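Long-range contact in acetyl-CoA acetyltransferase (Elizabethkingia anophelis NUHP1, PDB 6BN2), which probably catalyses the reversible condensation of two acetyl-CoA molecules into acetoacetyl-CoA, as a thiolase working through an acyl-enzyme intermediate: residues A[34-46]-A[69-83]. Residues are numbered along the deposited sequence; the frame is centred on the assembly and turned at random.
Sequences ATQLGAVAIKGAL and EGQAPAKQAALGAGL
The backbone O of E69 takes two donors at 2.8 Å each: NE2 of Q76, and a water that also hydrogen-bonds T35 OG1 and so links the two segments. T35 OG1 lies between backbone N and carbonyl carbon (chi1 55°), which turns it to this water and leaves CG2 over the first turn of helix 73-80, 3.4 Å from P73 O. In this thiolase N-terminal domain, helix 34-48, over its segment 34-46, packs beside helix 73-80 on one face of the mixed sheet at a signed crossing angle of -45°, the axes only 7.3 Å apart. Alanines and glycines permit that closeness: A77 is a knob among T35, G38, A39 and I42, and the backbones meet through CA-H...O contacts from A77 CA to T35 O and from A39 CA to A77 O, both 3.4 Å. Q76 NE2 reaches E69 O fairly straight (161°) in its amide plane and Q71 O by a more bent, tilted bond, above both carbonyl planes, while G70 N and Q71 NE2 bond D153 OD1 and G154 O of the second subunit. A Schellman motif with G82 at positive phi closes the last turn, and A81 CB settles against A39 O and the I42 side chain. I42, also packed on strand 59-62, touches L83 CD1 with CG2, the side chains crossing nearly at right angles; one turn on, L46 CD1 meets L83 CD2 at 3.8 Å.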
ATOM      1  N   ALA A  34      -3.970  14.904  -3.791  1.00 12.71           N
ATOM      2  CA  ALA A  34      -3.564  13.705  -4.512  1.00 13.68           C
ATOM      3  C   ALA A  34      -4.758  12.828  -4.880  1.00 15.61           C
ATOM      4  O   ALA A  34      -4.824  12.287  -5.992  1.00 13.20           O
ATOM      5  CB  ALA A  34      -2.576  12.899  -3.655  1.00 13.28           C
ATOM      6  N   THR A  35      -5.697  12.641  -3.944  1.00 15.22           N
ATOM      7  CA  THR A  35      -6.831  11.755  -4.217  1.00 13.18           C
ATOM      8  C   THR A  35      -7.713  12.298  -5.328  1.00 14.00           C
ATOM      9  O   THR A  35      -8.299  11.515  -6.083  1.00 14.70           O
ATOM     10  CB  THR A  35      -7.661  11.525  -2.948  1.00 12.10           C
ATOM     11  OG1 THR A  35      -8.060  12.783  -2.392  1.00 14.95           O
ATOM     12  CG2 THR A  35      -6.852  10.722  -1.894  1.00 12.67           C
ATOM     13  N   GLN A  36      -7.819  13.630  -5.440  1.00 13.25           N
ATOM     14  CA  GLN A  36      -8.590  14.199  -6.533  0.65 12.83           C
ATOM     15  C   GLN A  36      -7.833  14.084  -7.853  1.00 15.90           C
ATOM     16  O   GLN A  36      -8.450  13.850  -8.895  1.00 14.54           O
ATOM     17  CB  GLN A  36      -8.956  15.647  -6.210  0.65 14.89           C
ATOM     18  CG  GLN A  36      -9.528  16.445  -7.364  0.65 12.49           C
ATOM     19  CD  GLN A  36     -10.853  15.947  -7.918  0.65 22.65           C
ATOM     20  OE1 GLN A  36     -11.531  15.118  -7.323  0.65 27.45           O
ATOM     21  NE2 GLN A  36     -11.240  16.490  -9.075  0.65 23.52           N
ATOM     22  N   LEU A  37      -6.499  14.233  -7.832  1.00 12.85           N
ATOM     23  CA  LEU A  37      -5.731  13.952  -9.042  1.00 13.26           C
ATOM     24  C   LEU A  37      -5.912  12.497  -9.459  1.00 13.97           C
ATOM     25  O   LEU A  37      -6.089  12.203 -10.648  1.00 13.97           O
ATOM     26  CB  LEU A  37      -4.247  14.276  -8.830  1.00 11.74           C
ATOM     27  CG  LEU A  37      -3.952  15.746  -8.528  1.00 12.17           C
ATOM     28  CD1 LEU A  37      -2.473  15.925  -8.162  1.00 14.78           C
ATOM     29  CD2 LEU A  37      -4.303  16.628  -9.726  1.00 14.29           C
ATOM     30  N   GLY A  38      -5.922  11.576  -8.485  1.00 12.28           N
ATOM     31  CA  GLY A  38      -6.205  10.185  -8.814  1.00 13.50           C
ATOM     32  C   GLY A  38      -7.587  10.017  -9.420  1.00 13.64           C
ATOM     33  O   GLY A  38      -7.765   9.261 -10.378  1.00 13.83           O
ATOM     34  N   ALA A  39      -8.582  10.720  -8.865  1.00 12.44           N
ATOM     35  CA  ALA A  39      -9.934  10.675  -9.424  1.00 11.69           C
ATOM     36  C   ALA A  39      -9.961  11.137 -10.878  1.00 14.92           C
ATOM     37  O   ALA A  39     -10.644  10.531 -11.712  1.00 14.44           O
ATOM     38  CB  ALA A  39     -10.879  11.533  -8.586  1.00 15.74           C
ATOM     39  N   VAL A  40      -9.239  12.218 -11.193  1.00 14.05           N
ATOM     40  CA  VAL A  40      -9.209  12.720 -12.567  1.00 12.79           C
ATOM     41  C   VAL A  40      -8.611  11.675 -13.500  1.00 14.11           C
ATOM     42  O   VAL A  40      -9.120  11.441 -14.611  1.00 16.04           O
ATOM     43  CB  VAL A  40      -8.425  14.046 -12.635  1.00 13.20           C
ATOM     44  CG1 VAL A  40      -8.208  14.454 -14.100  1.00 16.59           C
ATOM     45  CG2 VAL A  40      -9.176  15.159 -11.877  1.00 16.49           C
ATOM     46  N   ALA A  41      -7.517  11.031 -13.066  1.00 13.09           N
ATOM     47  CA  ALA A  41      -6.871  10.051 -13.931  1.00 13.76           C
ATOM     48  C   ALA A  41      -7.756   8.825 -14.115  1.00 13.51           C
ATOM     49  O   ALA A  41      -7.904   8.320 -15.235  1.00 14.67           O
ATOM     50  CB  ALA A  41      -5.499   9.658 -13.362  1.00 13.11           C
ATOM     51  N   ILE A  42      -8.362   8.333 -13.029  1.00 13.27           N
ATOM     52  CA  ILE A  42      -9.202   7.145 -13.151  1.00 12.94           C
ATOM     53  C   ILE A  42     -10.406   7.439 -14.032  1.00 14.52           C
ATOM     54  O   ILE A  42     -10.754   6.649 -14.916  1.00 14.94           O
ATOM     55  CB  ILE A  42      -9.636   6.641 -11.763  1.00 12.11           C
ATOM     56  CG1 ILE A  42      -8.436   6.141 -10.967  1.00 12.70           C
ATOM     57  CG2 ILE A  42     -10.663   5.516 -11.924  1.00 12.80           C
ATOM     58  CD1 ILE A  42      -8.783   5.884  -9.471  1.00 13.98           C
ATOM     59  N   LYS A  43     -11.075   8.576 -13.802  1.00 14.66           N
ATOM     60  CA  LYS A  43     -12.220   8.906 -14.639  1.00 15.77           C
ATOM     61  C   LYS A  43     -11.793   9.055 -16.090  1.00 15.89           C
ATOM     62  O   LYS A  43     -12.488   8.601 -16.999  1.00 16.78           O
ATOM     63  CB  LYS A  43     -12.893  10.187 -14.151  1.00 16.16           C
ATOM     64  CG  LYS A  43     -14.100  10.574 -15.008  1.00 18.08           C
ATOM     65  CD  LYS A  43     -14.982  11.584 -14.306  1.00 23.01           C
ATOM     66  CE  LYS A  43     -16.282  11.789 -15.089  1.00 29.67           C
ATOM     67  NZ  LYS A  43     -15.994  12.342 -16.433  1.00 32.99           N
ATOM     68  N   GLY A  44     -10.613   9.638 -16.316  1.00 14.86           N
ATOM     69  CA  GLY A  44     -10.117   9.768 -17.678  1.00 16.82           C
ATOM     70  C   GLY A  44      -9.906   8.429 -18.350  1.00 15.72           C
ATOM     71  O   GLY A  44     -10.226   8.261 -19.533  1.00 18.42           O
ATOM     72  N   ALA A  45      -9.388   7.453 -17.600  1.00 15.25           N
ATOM     73  CA  ALA A  45      -9.155   6.128 -18.166  1.00 15.32           C
ATOM     74  C   ALA A  45     -10.472   5.444 -18.516  1.00 16.70           C
ATOM     75  O   ALA A  45     -10.578   4.799 -19.567  1.00 19.86           O
ATOM     76  CB  ALA A  45      -8.343   5.275 -17.190  1.00 15.53           C
ATOM     77  N   LEU A  46     -11.489   5.592 -17.662  1.00 15.09           N
ATOM     78  CA  LEU A  46     -12.802   5.031 -17.990  1.00 16.34           C
ATOM     79  C   LEU A  46     -13.414   5.729 -19.197  1.00 19.78           C
ATOM     80  O   LEU A  46     -13.992   5.079 -20.080  1.00 20.91           O
ATOM     81  CB  LEU A  46     -13.747   5.156 -16.798  1.00 17.92           C
ATOM     82  CG  LEU A  46     -13.309   4.437 -15.524  1.00 24.32           C
ATOM     83  CD1 LEU A  46     -14.291   4.763 -14.387  1.00 25.01           C
ATOM     84  CD2 LEU A  46     -13.220   2.952 -15.774  1.00 24.19           C
ATOM     85  N   GLU A  69      -3.990  12.777   3.865  1.00 12.28           N
ATOM     86  CA  GLU A  69      -4.924  12.621   2.756  1.00 12.83           C
ATOM     87  C   GLU A  69      -6.293  12.151   3.214  1.00 14.43           C
ATOM     88  O   GLU A  69      -7.236  12.162   2.418  1.00 14.93           O
ATOM     89  CB  GLU A  69      -4.377  11.625   1.737  1.00 10.70           C
ATOM     90  CG  GLU A  69      -3.073  12.076   1.115  1.00 11.94           C
ATOM     91  CD  GLU A  69      -2.583  11.069   0.099  1.00 12.60           C
ATOM     92  OE1 GLU A  69      -1.777  11.461  -0.768  1.00 14.42           O
ATOM     93  OE2 GLU A  69      -3.004   9.875   0.193  1.00 14.42           O
ATOM     94  N   GLY A  70      -6.428  11.754   4.474  1.00 12.74           N
ATOM     95  CA  GLY A  70      -7.688  11.231   4.950  1.00 13.66           C
ATOM     96  C   GLY A  70      -7.773   9.722   4.799  1.00 12.69           C
ATOM     97  O   GLY A  70      -6.915   9.058   4.204  1.00 12.37           O
ATOM     98  N   GLN A  71      -8.852   9.177   5.360  1.00 11.62           N
ATOM     99  CA  GLN A  71      -9.034   7.733   5.398  1.00 12.40           C
ATOM    100  C   GLN A  71      -9.176   7.149   3.994  1.00 14.80           C
ATOM    101  O   GLN A  71      -9.875   7.705   3.147  1.00 13.87           O
ATOM    102  CB  GLN A  71     -10.280   7.408   6.222  1.00 13.12           C
ATOM    103  CG  GLN A  71     -10.365   5.936   6.602  1.00 12.74           C
ATOM    104  CD  GLN A  71     -11.684   5.597   7.270  1.00 13.02           C
ATOM    105  OE1 GLN A  71     -12.744   5.730   6.682  1.00 16.23           O
ATOM    106  NE2 GLN A  71     -11.611   5.133   8.518  1.00 16.59           N
ATOM    107  N   ALA A  72      -8.527   5.999   3.767  1.00 12.20           N
ATOM    108  CA  ALA A  72      -8.655   5.221   2.532  1.00 11.73           C
ATOM    109  C   ALA A  72      -8.424   6.078   1.292  1.00 13.18           C
ATOM    110  O   ALA A  72      -9.348   6.293   0.501  1.00 12.92           O
ATOM    111  CB  ALA A  72     -10.035   4.556   2.471  1.00 14.18           C
ATOM    112  N   PRO A  73      -7.208   6.579   1.094  1.00 11.56           N
ATOM    113  CA  PRO A  73      -6.948   7.417  -0.090  1.00 13.45           C
ATOM    114  C   PRO A  73      -7.356   6.762  -1.402  1.00 13.20           C
ATOM    115  O   PRO A  73      -7.849   7.464  -2.293  1.00 12.21           O
ATOM    116  CB  PRO A  73      -5.433   7.678  -0.029  1.00 14.42           C
ATOM    117  CG  PRO A  73      -4.909   6.932   1.148  1.00 20.30           C
ATOM    118  CD  PRO A  73      -6.044   6.442   1.983  1.00 13.13           C
ATOM    119  N   ALA A  74      -7.165   5.446  -1.567  1.00 11.77           N
ATOM    120  CA  ALA A  74      -7.561   4.860  -2.844  1.00 12.35           C
ATOM    121  C   ALA A  74      -9.079   4.852  -3.017  1.00 14.37           C
ATOM    122  O   ALA A  74      -9.571   4.963  -4.152  1.00 13.13           O
ATOM    123  CB  ALA A  74      -6.969   3.454  -2.996  1.00 12.41           C
ATOM    124  N   LYS A  75      -9.840   4.745  -1.921  1.00 11.82           N
ATOM    125  CA  LYS A  75     -11.294   4.862  -2.037  1.00 12.72           C
ATOM    126  C   LYS A  75     -11.691   6.270  -2.451  1.00 12.71           C
ATOM    127  O   LYS A  75     -12.608   6.461  -3.262  1.00 12.87           O
ATOM    128  CB  LYS A  75     -11.962   4.525  -0.707  1.00 13.04           C
ATOM    129  CG  LYS A  75     -13.505   4.589  -0.748  1.00 11.89           C
ATOM    130  CD  LYS A  75     -14.121   3.477  -1.565  1.00 12.54           C
ATOM    131  CE  LYS A  75     -13.766   2.112  -0.966  1.00 14.77           C
ATOM    132  NZ  LYS A  75     -14.601   1.006  -1.525  1.00 16.38           N
ATOM    133  N   GLN A  76     -11.050   7.278  -1.849  1.00 12.17           N
ATOM    134  CA  GLN A  76     -11.377   8.656  -2.213  1.00 12.04           C
ATOM    135  C   GLN A  76     -11.163   8.898  -3.698  1.00 13.06           C
ATOM    136  O   GLN A  76     -11.985   9.556  -4.357  1.00 13.96           O
ATOM    137  CB  GLN A  76     -10.526   9.628  -1.398  1.00 13.71           C
ATOM    138  CG  GLN A  76     -10.815   9.607   0.104  1.00 14.67           C
ATOM    139  CD  GLN A  76      -9.934  10.597   0.803  1.00 14.50           C
ATOM    140  OE1 GLN A  76     -10.061  11.810   0.586  1.00 16.28           O
ATOM    141  NE2 GLN A  76      -8.996  10.097   1.622  1.00 12.89           N
ATOM    142  N   ALA A  77     -10.064   8.380  -4.246  1.00 12.20           N
ATOM    143  CA  ALA A  77      -9.830   8.530  -5.679  1.00 12.61           C
ATOM    144  C   ALA A  77     -10.897   7.804  -6.495  1.00 14.84           C
ATOM    145  O   ALA A  77     -11.404   8.338  -7.492  1.00 14.30           O
ATOM    146  CB  ALA A  77      -8.423   8.029  -6.040  1.00 13.32           C
ATOM    147  N   ALA A  78     -11.214   6.564  -6.121  1.00 12.60           N
ATOM    148  CA  ALA A  78     -12.185   5.785  -6.889  1.00 13.87           C
ATOM    149  C   ALA A  78     -13.566   6.427  -6.862  1.00 14.93           C
ATOM    150  O   ALA A  78     -14.211   6.565  -7.905  1.00 14.37           O
ATOM    151  CB  ALA A  78     -12.262   4.350  -6.347  1.00 13.07           C
ATOM    152  N   LEU A  79     -14.061   6.784  -5.669  1.00 13.68           N
ATOM    153  CA  LEU A  79     -15.385   7.392  -5.589  1.00 13.16           C
ATOM    154  C   LEU A  79     -15.408   8.747  -6.292  1.00 13.74           C
ATOM    155  O   LEU A  79     -16.395   9.097  -6.956  1.00 16.44           O
ATOM    156  CB  LEU A  79     -15.826   7.530  -4.127  1.00 13.84           C
ATOM    157  CG  LEU A  79     -16.021   6.209  -3.390  1.00 16.44           C
ATOM    158  CD1 LEU A  79     -16.447   6.476  -1.941  1.00 17.23           C
ATOM    159  CD2 LEU A  79     -17.056   5.323  -4.100  1.00 21.65           C
ATOM    160  N   GLY A  80     -14.309   9.508  -6.188  1.00 14.67           N
ATOM    161  CA  GLY A  80     -14.244  10.788  -6.879  1.00 16.57           C
ATOM    162  C   GLY A  80     -14.283  10.652  -8.391  1.00 17.70           C
ATOM    163  O   GLY A  80     -14.741  11.569  -9.093  1.00 18.68           O
ATOM    164  N   ALA A  81     -13.803   9.522  -8.914  1.00 15.20           N
ATOM    165  CA  ALA A  81     -13.824   9.233 -10.345  1.00 15.42           C
ATOM    166  C   ALA A  81     -15.185   8.765 -10.837  1.00 17.94           C
ATOM    167  O   ALA A  81     -15.362   8.592 -12.050  1.00 19.16           O
ATOM    168  CB  ALA A  81     -12.777   8.164 -10.678  1.00 15.12           C
ATOM    169  N   GLY A  82     -16.135   8.539  -9.935  1.00 15.07           N
ATOM    170  CA  GLY A  82     -17.434   8.041 -10.311  1.00 17.98           C
ATOM    171  C   GLY A  82     -17.589   6.540 -10.262  1.00 17.22           C
ATOM    172  O   GLY A  82     -18.615   6.030 -10.735  1.00 18.08           O
ATOM    173  N   LEU A  83     -16.595   5.813  -9.749  1.00 15.88           N
ATOM    174  CA  LEU A  83     -16.796   4.389  -9.513  1.00 13.82           C
ATOM    175  C   LEU A  83     -17.802   4.213  -8.382  1.00 16.62           C
ATOM    176  O   LEU A  83     -17.871   5.047  -7.472  1.00 17.15           O
ATOM    177  CB  LEU A  83     -15.481   3.703  -9.159  1.00 13.11           C
ATOM    178  CG  LEU A  83     -14.518   3.608 -10.358  1.00 16.36           C
ATOM    179  CD1 LEU A  83     -13.117   3.208  -9.942  1.00 16.42           C
ATOM    180  CD2 LEU A  83     -15.055   2.583 -11.344  1.00 23.15           C
TER
HETATM  181  O   HOH W   1      -7.314  13.735   0.102  1.00 16.04           O
HETATM  182  O   HOH W   2     -14.205  14.386  -7.644  1.00 52.28           O